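Local coordinates for protein SAP-like pentraxin (Limulus polyphemus, PDB 3FLP) that binds two calcium ions per subunit and, as an invertebrate lectin of the pentraxin family, probably recognises sugars as a doubly stacked heptamer, at residues Q38-H44 with W159-D165; D6-P12 with G206-S212; W106-R112 with E126-H132; L74-V80 with V102-W106. All blocks are in the same frame, centred on the assembly; numbering follows the deposited sequence.

Interaction 1: Q38-H44 with W159-D165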
# COMPACT_ATOMS: atom_id res chain seq x y z
N GLN A 38 5.96 -10.61 37.12
CA GLN A 38 4.50 -10.55 37.12
C GLN A 38 4.00 -9.19 37.59
O GLN A 38 4.74 -8.41 38.19
CB GLN A 38 3.87 -11.66 38.00
CG GLN A 38 3.80 -11.35 39.49
CD GLN A 38 5.01 -11.84 40.24
OE1 GLN A 38 5.14 -13.03 40.54
NE2 GLN A 38 5.92 -10.92 40.55
N ARG A 39 2.73 -8.91 37.31
CA ARG A 39 2.12 -7.66 37.73
C ARG A 39 1.30 -7.98 38.98
O ARG A 39 0.53 -8.94 38.99
CB ARG A 39 1.24 -7.10 36.61
CG ARG A 39 2.06 -6.69 35.37
CD ARG A 39 1.24 -6.53 34.09
NE ARG A 39 2.14 -6.49 32.95
CZ ARG A 39 2.93 -5.46 32.65
NH1 ARG A 39 2.92 -4.36 33.40
NH2 ARG A 39 3.78 -5.55 31.63
N ILE A 40 1.48 -7.19 40.04
CA ILE A 40 0.76 -7.42 41.28
C ILE A 40 0.16 -6.16 41.90
O ILE A 40 0.69 -5.05 41.75
CB ILE A 40 1.66 -8.08 42.37
CG1 ILE A 40 2.91 -7.23 42.59
CG2 ILE A 40 2.02 -9.50 41.97
CD1 ILE A 40 3.79 -7.70 43.75
N LYS A 41 -0.97 -6.36 42.58
CA LYS A 41 -1.67 -5.30 43.28
C LYS A 41 -1.83 -5.89 44.68
O LYS A 41 -2.73 -6.68 44.93
CB LYS A 41 -3.05 -5.05 42.66
CG LYS A 41 -3.89 -4.06 43.45
CD LYS A 41 -5.32 -4.02 42.97
CE LYS A 41 -5.42 -3.51 41.54
NZ LYS A 41 -6.85 -3.32 41.15
N PRO A 42 -0.94 -5.51 45.62
CA PRO A 42 -1.01 -6.03 46.98
C PRO A 42 -2.14 -5.46 47.84
O PRO A 42 -2.48 -4.28 47.74
CB PRO A 42 0.38 -5.70 47.53
CG PRO A 42 0.67 -4.38 46.87
CD PRO A 42 0.19 -4.58 45.45
N PHE A 43 -2.71 -6.32 48.69
CA PHE A 43 -3.79 -5.90 49.58
C PHE A 43 -3.31 -5.67 51.01
O PHE A 43 -4.04 -5.10 51.82
CB PHE A 43 -4.92 -6.94 49.61
CG PHE A 43 -5.77 -6.97 48.36
CD1 PHE A 43 -5.74 -5.91 47.45
CD2 PHE A 43 -6.64 -8.03 48.13
CE1 PHE A 43 -6.58 -5.91 46.32
CE2 PHE A 43 -7.48 -8.04 47.01
CZ PHE A 43 -7.44 -6.98 46.10
N HIS A 44 -2.10 -6.11 51.34
CA HIS A 44 -1.57 -5.90 52.69
C HIS A 44 -0.07 -5.67 52.77
O HIS A 44 0.69 -6.10 51.90
CB HIS A 44 -1.98 -7.05 53.63
CG HIS A 44 -1.59 -8.42 53.15
ND1 HIS A 44 -0.28 -8.85 53.10
CD2 HIS A 44 -2.34 -9.46 52.74
CE1 HIS A 44 -0.24 -10.10 52.68
NE2 HIS A 44 -1.48 -10.50 52.45
N TRP A 159 -0.44 -14.66 50.45
CA TRP A 159 -0.37 -13.35 49.82
C TRP A 159 -1.73 -13.04 49.21
O TRP A 159 -2.24 -13.81 48.40
CB TRP A 159 0.68 -13.34 48.71
CG TRP A 159 0.90 -11.97 48.13
CD1 TRP A 159 1.72 -10.99 48.62
CD2 TRP A 159 0.27 -11.42 46.97
NE1 TRP A 159 1.64 -9.87 47.84
CE2 TRP A 159 0.76 -10.10 46.82
CE3 TRP A 159 -0.66 -11.91 46.04
CZ2 TRP A 159 0.35 -9.26 45.77
CZ3 TRP A 159 -1.07 -11.07 44.99
CH2 TRP A 159 -0.56 -9.76 44.87
N SER A 160 -2.31 -11.91 49.60
CA SER A 160 -3.60 -11.50 49.07
C SER A 160 -3.43 -10.29 48.18
O SER A 160 -2.61 -9.41 48.45
CB SER A 160 -4.57 -11.19 50.22
OG SER A 160 -4.88 -12.36 50.95
N GLY A 161 -4.20 -10.25 47.10
CA GLY A 161 -4.13 -9.15 46.16
C GLY A 161 -4.49 -9.65 44.78
O GLY A 161 -5.07 -10.73 44.65
N GLU A 162 -4.14 -8.89 43.76
CA GLU A 162 -4.44 -9.29 42.39
C GLU A 162 -3.13 -9.53 41.65
O GLU A 162 -2.13 -8.84 41.87
CB GLU A 162 -5.28 -8.20 41.70
CG GLU A 162 -6.59 -7.93 42.45
CD GLU A 162 -7.40 -6.78 41.88
OE1 GLU A 162 -6.93 -6.09 40.96
OE2 GLU A 162 -8.52 -6.56 42.38
N LEU A 163 -3.13 -10.54 40.78
CA LEU A 163 -1.93 -10.88 40.03
C LEU A 163 -2.24 -11.16 38.56
O LEU A 163 -3.29 -11.71 38.23
CB LEU A 163 -1.28 -12.11 40.68
CG LEU A 163 0.03 -12.64 40.11
CD1 LEU A 163 0.81 -13.36 41.22
CD2 LEU A 163 -0.24 -13.56 38.93
N SER A 164 -1.33 -10.76 37.69
CA SER A 164 -1.50 -11.01 36.27
C SER A 164 -0.18 -10.97 35.52
O SER A 164 0.84 -10.54 36.07
CB SER A 164 -2.48 -10.01 35.65
OG SER A 164 -1.82 -8.84 35.23
N ASP A 165 -0.19 -11.47 34.29
CA ASP A 165 0.98 -11.48 33.42
C ASP A 165 2.21 -12.16 34.06
O ASP A 165 3.31 -11.61 34.03
CB ASP A 165 1.32 -10.04 33.02
CG ASP A 165 1.94 -9.94 31.64
OD1 ASP A 165 2.30 -10.98 31.04
OD2 ASP A 165 2.07 -8.80 31.15
O HOH W 1 4.92 -8.01 30.77
O HOH W 2 -0.31 -8.33 49.79
O HOH W 3 -2.90 -12.92 52.82
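Lys41 and Glu162 form a salt bridge, with Lys41 NZ 2.8 Å from Glu162 OE1. The two side chains run side by side in the same direction. The ammonium meets OE1 from above the carboxylate plane, and the Lys41 chain turns at its third torsion (-64°) to reach it. Glu162 OE1 also pairs with Lys8, and Lys41 NZ binds Glu171 and Gln33 of a neighbouring subunit, so the charge cluster ties the strand pair to the subunit interface. A second salt bridge joins Arg39 NE to Asp165 OD2 at 2.9 Å. It is nearly straight and lies in the guanidinium plane, on the anti side of the carboxylate. Asp165 has further partners in Arg188 and Gln167, and a water joins its OD2 to Arg39 NH2. Beneath these side chains the backbones pair as antiparallel strands of one sheet of the pentraxin β-sandwich. Arg39 and Ser164 form one hydrogen-bonded pair, with Arg39 N 2.8 Å from Ser164 O. Lys41 and Glu162 form the next. Past the strand ends, Phe43 N still donates to Ser160 O at 3.1 Å. Gly161 CA sits over one face of the Phe43 ring, 3.5 Å from its centroid, a CH-pi contact. The same CA lies 3.1 Å from Lys41 O, a CA-H...O contact. On the face that carries Ile40, Leu163 and Pro42, the Trp159 ring lies obliquely against Ile40 and Pro42. Its CH2 lies 3.7 Å from Ile40 CB and its CZ2 4.0 Å from Pro42 CB. Ile50 and Met66 of the facing sheet pack on this apolar side.

Interaction 2: D6-P12 with G206-S212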
# COMPACT_ATOMS: atom_id res chain seq x y z
N ASP A 6 -3.55 -9.98 29.94
CA ASP A 6 -4.15 -9.06 30.90
C ASP A 6 -5.17 -9.73 31.82
O ASP A 6 -5.83 -9.06 32.63
CB ASP A 6 -4.82 -7.87 30.18
CG ASP A 6 -3.81 -6.91 29.53
OD1 ASP A 6 -2.84 -6.49 30.20
OD2 ASP A 6 -4.00 -6.57 28.34
N VAL A 7 -5.34 -11.05 31.70
CA VAL A 7 -6.26 -11.77 32.58
C VAL A 7 -5.63 -11.68 33.97
O VAL A 7 -4.41 -11.74 34.10
CB VAL A 7 -6.40 -13.26 32.17
CG1 VAL A 7 -7.05 -14.08 33.30
CG2 VAL A 7 -7.23 -13.37 30.90
N LYS A 8 -6.45 -11.52 35.00
CA LYS A 8 -5.90 -11.43 36.34
C LYS A 8 -6.61 -12.39 37.29
O LYS A 8 -7.73 -12.84 37.03
CB LYS A 8 -6.02 -9.99 36.87
CG LYS A 8 -7.41 -9.63 37.36
CD LYS A 8 -7.47 -8.22 37.95
CE LYS A 8 -8.90 -7.85 38.33
NZ LYS A 8 -8.99 -6.48 38.89
N ILE A 9 -5.95 -12.70 38.39
CA ILE A 9 -6.50 -13.58 39.41
C ILE A 9 -6.47 -12.80 40.71
O ILE A 9 -5.45 -12.21 41.06
CB ILE A 9 -5.65 -14.86 39.59
CG1 ILE A 9 -5.63 -15.69 38.30
CG2 ILE A 9 -6.19 -15.68 40.76
CD1 ILE A 9 -6.95 -16.29 37.93
N SER A 10 -7.60 -12.78 41.42
CA SER A 10 -7.67 -12.10 42.70
C SER A 10 -7.63 -13.14 43.82
O SER A 10 -8.37 -14.12 43.79
CB SER A 10 -8.98 -11.30 42.81
OG SER A 10 -9.04 -10.29 41.82
N PHE A 11 -6.74 -12.91 44.78
CA PHE A 11 -6.59 -13.78 45.94
C PHE A 11 -7.21 -12.94 47.05
O PHE A 11 -6.54 -12.12 47.67
CB PHE A 11 -5.10 -14.03 46.20
CG PHE A 11 -4.42 -14.81 45.09
CD1 PHE A 11 -4.44 -16.20 45.08
CD2 PHE A 11 -3.81 -14.14 44.03
CE1 PHE A 11 -3.86 -16.92 44.04
CE2 PHE A 11 -3.23 -14.85 42.98
CZ PHE A 11 -3.26 -16.24 42.98
N PRO A 12 -8.52 -13.13 47.30
CA PRO A 12 -9.38 -12.45 48.27
C PRO A 12 -8.86 -12.23 49.68
O PRO A 12 -8.92 -11.12 50.21
CB PRO A 12 -10.65 -13.31 48.28
CG PRO A 12 -10.65 -13.94 46.91
CD PRO A 12 -9.21 -14.32 46.76
N GLY A 206 -11.85 -20.22 46.07
CA GLY A 206 -12.38 -18.90 45.76
C GLY A 206 -11.55 -17.81 45.10
O GLY A 206 -11.80 -16.64 45.38
N VAL A 207 -10.59 -18.16 44.25
CA VAL A 207 -9.84 -17.11 43.57
C VAL A 207 -10.82 -16.53 42.54
O VAL A 207 -11.73 -17.23 42.09
CB VAL A 207 -8.58 -17.65 42.85
CG1 VAL A 207 -7.50 -17.97 43.88
CG2 VAL A 207 -8.92 -18.89 42.03
N ILE A 208 -10.63 -15.26 42.20
CA ILE A 208 -11.52 -14.61 41.25
C ILE A 208 -10.82 -14.33 39.93
O ILE A 208 -9.75 -13.72 39.91
CB ILE A 208 -12.04 -13.26 41.82
CG1 ILE A 208 -12.67 -13.50 43.20
CG2 ILE A 208 -13.06 -12.65 40.88
CD1 ILE A 208 -13.04 -12.22 43.93
N VAL A 209 -11.42 -14.79 38.84
CA VAL A 209 -10.86 -14.58 37.51
C VAL A 209 -11.46 -13.30 36.92
O VAL A 209 -12.69 -13.16 36.83
CB VAL A 209 -11.17 -15.77 36.57
CG1 VAL A 209 -10.57 -15.49 35.19
CG2 VAL A 209 -10.61 -17.07 37.15
N GLY A 210 -10.60 -12.38 36.52
CA GLY A 210 -11.07 -11.14 35.94
C GLY A 210 -10.06 -10.55 34.98
O GLY A 210 -9.21 -11.27 34.43
N ILE A 211 -10.13 -9.24 34.78
CA ILE A 211 -9.23 -8.54 33.87
C ILE A 211 -8.43 -7.46 34.58
O ILE A 211 -8.96 -6.70 35.40
CB ILE A 211 -10.04 -7.88 32.72
CG1 ILE A 211 -10.72 -8.96 31.87
CG2 ILE A 211 -9.12 -7.02 31.85
CD1 ILE A 211 -9.75 -9.87 31.11
N SER A 212 -7.14 -7.39 34.27
CA SER A 212 -6.27 -6.39 34.85
C SER A 212 -6.26 -5.13 33.99
O SER A 212 -6.13 -5.22 32.77
CB SER A 212 -4.84 -6.92 34.95
OG SER A 212 -3.93 -5.84 34.99
O HOH W 4 -3.93 -4.46 31.58
O HOH W 5 -2.04 -7.13 32.68
O HOH W 6 -10.21 -10.99 39.45
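Ile9 packs against Val207 and Val209 on the apolar side of an antiparallel strand pair in the pentraxin β-sandwich. The pair joins the start of the chain to the strand near its end. Ile9 CG2 lies 3.7 Å from Val207 CB. The CD1 end of Ile9 runs alongside Val209 and meets its CG2 at 3.8 Å. Val207 CG1 also touches the Phe11 ring at CD1. These close apolar contacts between buried residues make this the tight side, and Leu22 of the other sheet packs on Ile9 and Phe11. Five backbone hydrogen bonds hold the strands. Ser212 N to Asp6 O is the shortest, at 2.7 Å. Lys8 and Gly210, then Ser10 and Ile208, bond in both directions.

The face with Lys8 and Ser10 is more polar. Lys8 CG stands between its backbone N and carbonyl carbon (chi1 78°), and the chain then extends beside the opposite strand, with CE 3.1 Å from Ile211 O; its ammonium ends at Glu162. Water enters here: one molecule joins Ser10 OG to Ile208 O. At the Asp6 end another water donates to Ser212 O and, weakly, to Asp6 OD1, which is also paired with Arg188. Val207, Ile208 and Val209 continue the sheet by antiparallel pairing with a strand of a neighbouring subunit. At the Pro12 end the contact is partly exposed. The Pro12 ring crosses Ile208 at an angle, its CG 4.2 Å from Ile208 CD1, while the same CG approaches Gly206 O to 3.3 Å.

Interaction 3: W106-R112 with E126-H132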
# COMPACT_ATOMS: atom_id res chain seq x y z
N TRP A 106 17.23 -14.75 39.50
CA TRP A 106 18.13 -15.61 40.26
C TRP A 106 19.04 -16.45 39.38
O TRP A 106 18.59 -17.05 38.40
CB TRP A 106 17.36 -16.56 41.17
CG TRP A 106 18.27 -17.55 41.85
CD1 TRP A 106 19.19 -17.29 42.83
CD2 TRP A 106 18.39 -18.95 41.56
NE1 TRP A 106 19.87 -18.43 43.17
CE2 TRP A 106 19.40 -19.47 42.41
CE3 TRP A 106 17.74 -19.82 40.67
CZ2 TRP A 106 19.78 -20.82 42.39
CZ3 TRP A 106 18.12 -21.16 40.66
CH2 TRP A 106 19.13 -21.65 41.51
N SER A 107 20.31 -16.51 39.75
CA SER A 107 21.28 -17.30 39.01
C SER A 107 22.07 -18.16 39.98
O SER A 107 22.82 -17.65 40.81
CB SER A 107 22.24 -16.38 38.25
OG SER A 107 23.18 -17.15 37.52
N GLY A 108 21.90 -19.48 39.87
CA GLY A 108 22.62 -20.38 40.74
C GLY A 108 24.04 -20.56 40.24
O GLY A 108 24.91 -21.06 40.96
N VAL A 109 24.29 -20.14 39.00
CA VAL A 109 25.62 -20.27 38.41
C VAL A 109 26.62 -19.41 39.19
O VAL A 109 27.70 -19.88 39.53
CB VAL A 109 25.64 -19.83 36.92
CG1 VAL A 109 27.02 -20.03 36.35
CG2 VAL A 109 24.63 -20.64 36.12
N ASP A 110 26.24 -18.17 39.48
CA ASP A 110 27.12 -17.27 40.23
C ASP A 110 26.55 -16.91 41.60
O ASP A 110 27.20 -16.22 42.38
CB ASP A 110 27.39 -15.99 39.41
CG ASP A 110 26.13 -15.15 39.19
OD1 ASP A 110 25.01 -15.60 39.51
OD2 ASP A 110 26.27 -14.01 38.68
N GLY A 111 25.34 -17.38 41.89
CA GLY A 111 24.72 -17.09 43.17
C GLY A 111 24.23 -15.65 43.32
O GLY A 111 24.09 -15.15 44.44
N ARG A 112 23.96 -14.99 42.21
CA ARG A 112 23.48 -13.61 42.25
C ARG A 112 21.97 -13.49 42.20
O ARG A 112 21.30 -14.17 41.42
CB ARG A 112 24.09 -12.78 41.12
CG ARG A 112 23.54 -11.37 41.04
CD ARG A 112 24.31 -10.51 40.06
NE ARG A 112 25.70 -10.36 40.46
CZ ARG A 112 26.60 -9.63 39.80
NH1 ARG A 112 26.25 -8.98 38.70
NH2 ARG A 112 27.84 -9.56 40.25
N GLU A 126 24.65 -11.08 46.70
CA GLU A 126 25.50 -12.21 46.37
C GLU A 126 25.24 -13.40 47.28
O GLU A 126 24.53 -13.30 48.28
CB GLU A 126 26.97 -11.80 46.48
CG GLU A 126 27.41 -10.71 45.50
CD GLU A 126 27.09 -11.06 44.05
OE1 GLU A 126 27.38 -12.20 43.63
OE2 GLU A 126 26.57 -10.18 43.33
N ASN A 127 25.81 -14.54 46.89
CA ASN A 127 25.69 -15.76 47.66
C ASN A 127 24.28 -16.22 47.99
O ASN A 127 23.97 -16.56 49.13
CB ASN A 127 26.55 -15.63 48.91
CG ASN A 127 28.01 -15.44 48.58
OD1 ASN A 127 28.65 -16.33 48.02
ND2 ASN A 127 28.55 -14.26 48.89
N VAL A 128 23.42 -16.24 46.97
CA VAL A 128 22.06 -16.71 47.14
C VAL A 128 21.93 -17.97 46.29
O VAL A 128 21.85 -17.90 45.07
CB VAL A 128 21.00 -15.68 46.66
CG1 VAL A 128 19.61 -16.28 46.81
CG2 VAL A 128 21.10 -14.39 47.47
N GLY A 129 21.92 -19.13 46.95
CA GLY A 129 21.81 -20.39 46.24
C GLY A 129 22.95 -20.61 45.27
O GLY A 129 22.76 -21.22 44.22
N LYS A 130 24.13 -20.12 45.62
CA LYS A 130 25.29 -20.27 44.75
C LYS A 130 25.66 -21.74 44.58
O LYS A 130 25.82 -22.47 45.56
CB LYS A 130 26.48 -19.50 45.32
CG LYS A 130 27.74 -19.62 44.48
CD LYS A 130 28.77 -18.58 44.86
CE LYS A 130 30.07 -18.78 44.11
NZ LYS A 130 30.88 -17.53 44.08
N GLY A 131 25.77 -22.16 43.32
CA GLY A 131 26.10 -23.54 43.01
C GLY A 131 24.89 -24.46 43.12
O GLY A 131 24.99 -25.66 42.87
N HIS A 132 23.75 -23.90 43.50
CA HIS A 132 22.55 -24.72 43.63
C HIS A 132 21.78 -24.87 42.32
O HIS A 132 21.64 -23.91 41.56
CB HIS A 132 21.60 -24.15 44.68
CG HIS A 132 20.35 -24.95 44.85
ND1 HIS A 132 20.34 -26.20 45.43
CD2 HIS A 132 19.07 -24.70 44.50
CE1 HIS A 132 19.11 -26.68 45.43
NE2 HIS A 132 18.32 -25.79 44.87
O HOH W 7 27.14 -14.72 44.43
O HOH W 8 30.01 -15.58 42.35
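Trp106 turns its indole edge to the 126-132 loop, and NE1 donates to Val128 O at 2.8 Å. The oxygen lies almost in the ring plane, but the N-H meets it from above the carbonyl plane. CG anti to the backbone N (chi1 174°) carries the ring to the loop. Gly129 O and His132 O also face the ring edge, with His132 O 3.4 Å from Trp106 CH2. Gly108 O then accepts at 2.7 Å from Gly131 N, a residue of the type II turn Gly129-His132. Gly108 CA makes a CA-H...O contact with Gly129 O at 3.6 Å. Asp110 bends back on its own segment. Its OD1 accepts from Arg112 N, forming an Asx turn. Asp110 O takes two waters, one leading to Lys130 NZ and the other to Glu126 OE1 and Asn127 N. Gly111, at positive phi, comes within 3.6 Å of Lys130 CA by its own CA, and its O receives Val128 N at 2.8 Å. Last, Arg112 NE makes a weak bond to Glu126 OE2 at 3.0 Å, within a salt bridge, with the guanidinium and carboxylate planes nearly perpendicular. Arg112 also pairs with Glu95 of a neighbouring subunit. The loop is thus fixed mainly through its backbone: Val128 O takes the buried indole N-H, while Gly108 O and Gly111 O take backbone N-H groups of the loop. Charges and water work at the exposed edge.

Interaction 4: L74-V80 with V102-W106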
# COMPACT_ATOMS: atom_id res chain seq x y z
N LEU A 74 8.97 -0.63 49.43
CA LEU A 74 8.78 -2.02 49.00
C LEU A 74 10.03 -2.86 49.27
O LEU A 74 11.14 -2.44 48.98
CB LEU A 74 8.47 -2.08 47.51
CG LEU A 74 8.36 -3.50 46.92
CD1 LEU A 74 7.18 -4.24 47.53
CD2 LEU A 74 8.22 -3.42 45.41
N ASN A 75 9.82 -4.04 49.83
CA ASN A 75 10.91 -4.96 50.10
C ASN A 75 10.60 -6.28 49.39
O ASN A 75 9.55 -6.89 49.61
CB ASN A 75 11.08 -5.18 51.60
CG ASN A 75 12.25 -4.42 52.17
OD1 ASN A 75 12.35 -3.20 52.02
ND2 ASN A 75 13.15 -5.14 52.83
N LEU A 76 11.51 -6.72 48.54
CA LEU A 76 11.32 -7.96 47.80
C LEU A 76 12.27 -9.03 48.32
O LEU A 76 13.47 -8.81 48.42
CB LEU A 76 11.53 -7.73 46.30
CG LEU A 76 10.57 -6.72 45.65
CD1 LEU A 76 11.01 -6.43 44.23
CD2 LEU A 76 9.14 -7.27 45.69
N GLY A 77 11.71 -10.19 48.64
CA GLY A 77 12.52 -11.26 49.16
C GLY A 77 12.59 -12.50 48.29
O GLY A 77 11.71 -12.76 47.46
N LEU A 78 13.65 -13.26 48.49
CA LEU A 78 13.87 -14.50 47.77
C LEU A 78 14.49 -15.53 48.70
O LEU A 78 15.32 -15.21 49.55
CB LEU A 78 14.83 -14.26 46.60
CG LEU A 78 15.21 -15.51 45.79
CD1 LEU A 78 13.96 -16.10 45.14
CD2 LEU A 78 16.26 -15.16 44.74
N GLN A 79 14.06 -16.78 48.55
CA GLN A 79 14.59 -17.86 49.34
C GLN A 79 14.86 -19.00 48.36
O GLN A 79 14.00 -19.33 47.54
CB GLN A 79 13.59 -18.29 50.43
CG GLN A 79 13.96 -19.62 51.08
CD GLN A 79 13.12 -19.96 52.31
OE1 GLN A 79 13.06 -21.12 52.72
NE2 GLN A 79 12.47 -18.96 52.90
N VAL A 80 16.07 -19.55 48.41
CA VAL A 80 16.44 -20.65 47.52
C VAL A 80 17.01 -21.81 48.34
O VAL A 80 17.86 -21.61 49.22
CB VAL A 80 17.50 -20.23 46.47
CG1 VAL A 80 17.88 -21.43 45.60
CG2 VAL A 80 16.97 -19.09 45.62
N VAL A 102 6.73 -6.48 39.25
CA VAL A 102 7.81 -6.98 40.08
C VAL A 102 8.48 -8.16 39.40
O VAL A 102 7.82 -8.98 38.76
CB VAL A 102 7.28 -7.40 41.48
CG1 VAL A 102 8.30 -8.26 42.21
CG2 VAL A 102 6.97 -6.16 42.31
N CYS A 103 9.80 -8.24 39.53
CA CYS A 103 10.52 -9.33 38.94
C CYS A 103 11.69 -9.76 39.83
O CYS A 103 12.39 -8.93 40.40
CB CYS A 103 11.03 -8.93 37.55
SG CYS A 103 11.40 -10.39 36.54
N HIS A 104 11.87 -11.07 39.95
CA HIS A 104 12.96 -11.65 40.74
C HIS A 104 13.88 -12.38 39.76
O HIS A 104 13.43 -13.24 39.01
CB HIS A 104 12.44 -12.67 41.76
CG HIS A 104 11.75 -12.06 42.94
ND1 HIS A 104 10.55 -11.40 42.84
CD2 HIS A 104 12.08 -12.05 44.25
CE1 HIS A 104 10.15 -11.01 44.04
NE2 HIS A 104 11.06 -11.40 44.91
N VAL A 105 15.16 -12.03 39.79
CA VAL A 105 16.15 -12.65 38.92
C VAL A 105 17.13 -13.45 39.77
O VAL A 105 17.78 -12.90 40.66
CB VAL A 105 16.92 -11.58 38.13
CG1 VAL A 105 18.10 -12.19 37.40
CG2 VAL A 105 15.97 -10.89 37.13
N TRP A 106 17.23 -14.75 39.50
CA TRP A 106 18.13 -15.61 40.26
C TRP A 106 19.04 -16.45 39.38
O TRP A 106 18.59 -17.05 38.40
CB TRP A 106 17.36 -16.56 41.17
CG TRP A 106 18.27 -17.55 41.85
CD1 TRP A 106 19.19 -17.29 42.83
CD2 TRP A 106 18.39 -18.95 41.56
NE1 TRP A 106 19.87 -18.43 43.17
CE2 TRP A 106 19.40 -19.47 42.41
CE3 TRP A 106 17.74 -19.82 40.67
CZ2 TRP A 106 19.78 -20.82 42.39
CZ3 TRP A 106 18.12 -21.16 40.66
CH2 TRP A 106 19.13 -21.65 41.51
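His104 NE2 donates a weak hydrogen bond to Gly77 O at 3.0 Å, bent to 124° at the hydrogen. The oxygen lies at the imidazole edge, near the ring plane. CG of His104 sits beside its backbone N (chi1 -74°), which sends the ring across to strand 73-80. Leu76 CB lies 4.0 Å from the same NE2. Around this single polar link the contact is apolar. Leu76 and Val102 meet tip to tip, with Leu76 CD2 3.7 Å from Val102 CG1. Further along, Leu78 crosses Trp106 at about a right angle and sets CD2 4.0 Å from Trp106 CB. Val80 comes from the opposite direction and sets CG2 over one face of the indole, above the five-membered ring. This CG2 is 3.9 Å from the centroid of that ring, a CH-pi contact, while CG1 reaches CZ2. The strands belong to the two facing sheets of the pentraxin β-sandwich. Their axes are 8.6 Å apart at closest and 36° from parallel. Behind this layer, Cys103 points away and is bonded to Cys37. With aliphatic branches and an indole face making most of the contact, here the two sheets meet chiefly by apolar packing, and the histidine supplies a weak polar tie between them.

In the fold
Interactions 1 and 2 are buried strand pairings in one sheet. They meet where strand 7-11 lies beside strand 161-169, with Gly161 O 2.8 Å from Phe11 N. Both rest on backbone bonds; salt bridges cross interaction 1, while the charges of interaction 2 pair outside it. Both reach the same neighbouring subunit. Interaction 4 is also core, but it joins this sheet to the facing one, so side-chain packing replaces strand pairing. It touches interaction 1 through Gln38 N and Val102 O, 3.0 Å apart. Interaction 3 is partly exposed, with waters bridging its exposed side. It shares Trp106 with interaction 4: the ring offers a face to the core and an edge to the loop.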